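Local coordinates for beta-galactosidase (Bacteroides thetaiotaomicron, PDB 5MUJ), which probably removes arabinofuranose residues from the plant pectin rhamnogalacturonan II, and binds an oligosaccharide from side chain B of that pectin, at residues A[322-325]-A[326-330]. Numbering follows the deposited sequence.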
ATOM      1  N   ILE A 322       0.840 -12.254  10.481  1.00  9.81           N
ATOM      2  CA  ILE A 322      -0.489 -12.595  10.958  1.00  9.86           C
ATOM      3  C   ILE A 322      -0.742 -11.975  12.307  1.00  9.43           C
ATOM      4  O   ILE A 322       0.243 -11.678  13.043  1.00 11.15           O
ATOM      5  CB  ILE A 322      -0.713 -14.140  11.040  1.00 11.12           C
ATOM      6  CG1 ILE A 322       0.060 -14.810  12.202  1.00 10.78           C
ATOM      7  CG2 ILE A 322      -0.367 -14.803   9.704  1.00 11.46           C
ATOM      8  CD1 ILE A 322      -0.228 -16.293  12.345  1.00 11.60           C
ATOM      9  N   PRO A 323      -2.015 -11.815  12.726  1.00 10.20           N
ATOM     10  CA  PRO A 323      -2.336 -11.384  14.098  1.00 11.47           C
ATOM     11  C   PRO A 323      -1.743 -12.333  15.126  1.00 12.83           C
ATOM     12  O   PRO A 323      -1.920 -13.546  15.014  1.00 13.18           O
ATOM     13  CB  PRO A 323      -3.875 -11.451  14.146  1.00 12.17           C
ATOM     14  CG  PRO A 323      -4.273 -11.168  12.739  1.00 12.07           C
ATOM     15  CD  PRO A 323      -3.225 -11.838  11.886  1.00 10.15           C
ATOM     16  N   SER A 324      -1.026 -11.785  16.104  1.00 14.14           N
ATOM     17  CA  SER A 324      -0.378 -12.610  17.126  1.00 12.77           C
ATOM     18  C   SER A 324      -0.057 -11.869  18.439  1.00 13.93           C
ATOM     19  O   SER A 324       0.218 -12.508  19.434  1.00 17.69           O
ATOM     20  CB  SER A 324       0.867 -13.252  16.526  1.00 11.80           C
ATOM     21  OG  SER A 324       1.987 -12.357  16.659  1.00 14.77           O
ATOM     22  N   LYS A 325      -0.125 -10.535  18.432  1.00 16.00           N
ATOM     23  CA  LYS A 325       0.155  -9.694  19.596  1.00 15.91           C
ATOM     24  C   LYS A 325      -1.070  -8.877  19.942  1.00 16.43           C
ATOM     25  O   LYS A 325      -1.953  -8.702  19.109  1.00 15.39           O
ATOM     26  CB  LYS A 325       1.290  -8.736  19.268  1.00 20.54           C
ATOM     27  CG  LYS A 325       2.608  -9.455  19.016  1.00 25.26           C
ATOM     28  CD  LYS A 325       3.840  -8.604  19.296  1.00 27.10           C
ATOM     29  CE  LYS A 325       3.817  -7.981  20.668  1.00 28.51           C
ATOM     30  NZ  LYS A 325       3.411  -8.945  21.727  1.00 34.33           N
ATOM     31  N   ASN A 326      -1.084  -8.318  21.143  1.00 16.62           N
ATOM     32  CA  ASN A 326      -2.117  -7.378  21.567  1.00 18.67           C
ATOM     33  C   ASN A 326      -2.452  -6.351  20.474  1.00 16.42           C
ATOM     34  O   ASN A 326      -3.611  -6.214  20.039  1.00 17.71           O
ATOM     35  CB  ASN A 326      -1.629  -6.640  22.842  1.00 23.19           C
ATOM     36  CG  ASN A 326      -0.412  -5.712  22.591  1.00 27.86           C
ATOM     37  OD1 ASN A 326       0.640  -6.129  22.060  1.00 23.34           O
ATOM     38  ND2 ASN A 326      -0.569  -4.431  22.945  1.00 35.50           N
ATOM     39  N   TYR A 327      -1.400  -5.695  19.983  1.00 12.96           N
ATOM     40  CA  TYR A 327      -1.559  -4.505  19.211  1.00 13.30           C
ATOM     41  C   TYR A 327      -2.026  -4.841  17.764  1.00 11.96           C
ATOM     42  O   TYR A 327      -2.496  -3.949  17.061  1.00 13.35           O
ATOM     43  CB  TYR A 327      -0.271  -3.653  19.281  1.00 13.64           C
ATOM     44  CG  TYR A 327       0.933  -4.198  18.536  1.00 13.07           C
ATOM     45  CD1 TYR A 327       0.914  -4.227  17.147  1.00 16.58           C
ATOM     46  CD2 TYR A 327       2.066  -4.726  19.186  1.00 12.34           C
ATOM     47  CE1 TYR A 327       1.967  -4.692  16.403  1.00 15.69           C
ATOM     48  CE2 TYR A 327       3.139  -5.212  18.422  1.00 13.48           C
ATOM     49  CZ  TYR A 327       3.064  -5.213  17.016  1.00 17.54           C
ATOM     50  OH  TYR A 327       4.048  -5.657  16.133  1.00 18.48           O
ATOM     51  N   ASP A 328      -1.846  -6.090  17.310  1.00 11.63           N
ATOM     52  CA  ASP A 328      -2.342  -6.492  15.932  1.00 11.01           C
ATOM     53  C   ASP A 328      -3.332  -7.655  15.903  1.00 12.44           C
ATOM     54  O   ASP A 328      -3.504  -8.339  14.862  1.00 13.84           O
ATOM     55  CB  ASP A 328      -1.169  -6.756  14.968  1.00 11.47           C
ATOM     56  CG  ASP A 328      -0.309  -7.972  15.345  1.00 11.60           C
ATOM     57  OD1 ASP A 328      -0.744  -8.819  16.148  1.00 13.02           O
ATOM     58  OD2 ASP A 328       0.843  -8.086  14.825  1.00 12.97           O
ATOM     59  N   GLU A 329      -4.065  -7.789  16.998  1.00 13.26           N
ATOM     60  CA  GLU A 329      -4.843  -8.984  17.239  1.00 13.24           C
ATOM     61  C   GLU A 329      -6.045  -9.186  16.285  1.00 12.22           C
ATOM     62  O   GLU A 329      -6.550 -10.291  16.202  1.00 14.80           O
ATOM     63  CB  GLU A 329      -5.337  -9.018  18.675  1.00 15.64           C
ATOM     64  CG  GLU A 329      -6.435  -8.018  18.989  1.00 17.85           C
ATOM     65  CD  GLU A 329      -6.668  -7.747  20.472  1.00 17.84           C
ATOM     66  OE1 GLU A 329      -6.313  -8.586  21.336  1.00 19.43           O
ATOM     67  OE2 GLU A 329      -7.232  -6.675  20.770  1.00 20.46           O
ATOM     68  N   LEU A 330      -6.488  -8.131  15.602  1.00 12.87           N
ATOM     69  CA  LEU A 330      -7.600  -8.226  14.650  1.00 13.34           C
ATOM     70  C   LEU A 330      -7.087  -8.331  13.216  1.00 13.40           C
ATOM     71  O   LEU A 330      -7.400  -9.306  12.522  1.00 13.28           O
ATOM     72  CB  LEU A 330      -8.538  -7.034  14.824  1.00 14.44           C
ATOM     73  CG  LEU A 330      -9.772  -7.037  13.895  1.00 15.50           C
ATOM     74  CD1 LEU A 330     -10.630  -8.272  14.114  1.00 19.03           C
ATOM     75  CD2 LEU A 330     -10.590  -5.770  14.080  1.00 15.30           C
TER
HETATM   76  O   HOH W   1       0.914  -8.812  23.091  1.00 22.72           O
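Lys325 and Asp328 are the first and last residues of a type I beta turn in the loop that carries this five-bladed beta-propeller from strand 313-314 to strand 331-340, that is, from the outer edge of one blade into the next. The turn is closed by Asp328 N, which donates to Lys325 O at 3.2 Å from well above the carbonyl plane. Asp328 then reaches back with its side chain. Its OD1 accepts a nearly straight bond from Ser324 N (3.0 Å, 178° at the hydrogen) and another from Lys325 N at 2.9 Å; both donors come in on the syn side but from opposite faces of the carboxylate. OD2 turns to the neighbouring strands, where it forms a salt bridge with Lys46 NZ and a hydrogen bond with Tyr348 OH. Lys46, on strand 45-51, also binds Ile322 O and Ser324 OG, while Tyr348 OH bonds to Tyr327 OH, so the turn is tied to the blade that strand 331-340 enters. With an alanine at Asp328, the amides of Ser324 and Lys325 would probably lose their shared acceptor and Lys46 its carboxylate partner. The Lys325 side chain runs across the Tyr327 ring. CB sits 4.0 Å above one face, displaced toward the rim; farther out, CD lies 3.6 Å from Tyr327 CE2. Bends at chi3 (52°) and chi4 (45°) let CE keep touching CE2 while passing close to Asn326 OD1, and turn the ammonium back toward the turn's backbone. There NZ donates to a water at 2.8 Å, which also accepts from Asn326 N. Ahead of the turn, Pro323 lays its ring against the returning chain, with CB 3.2 Å from Asp328 O and CG beside Leu330 O.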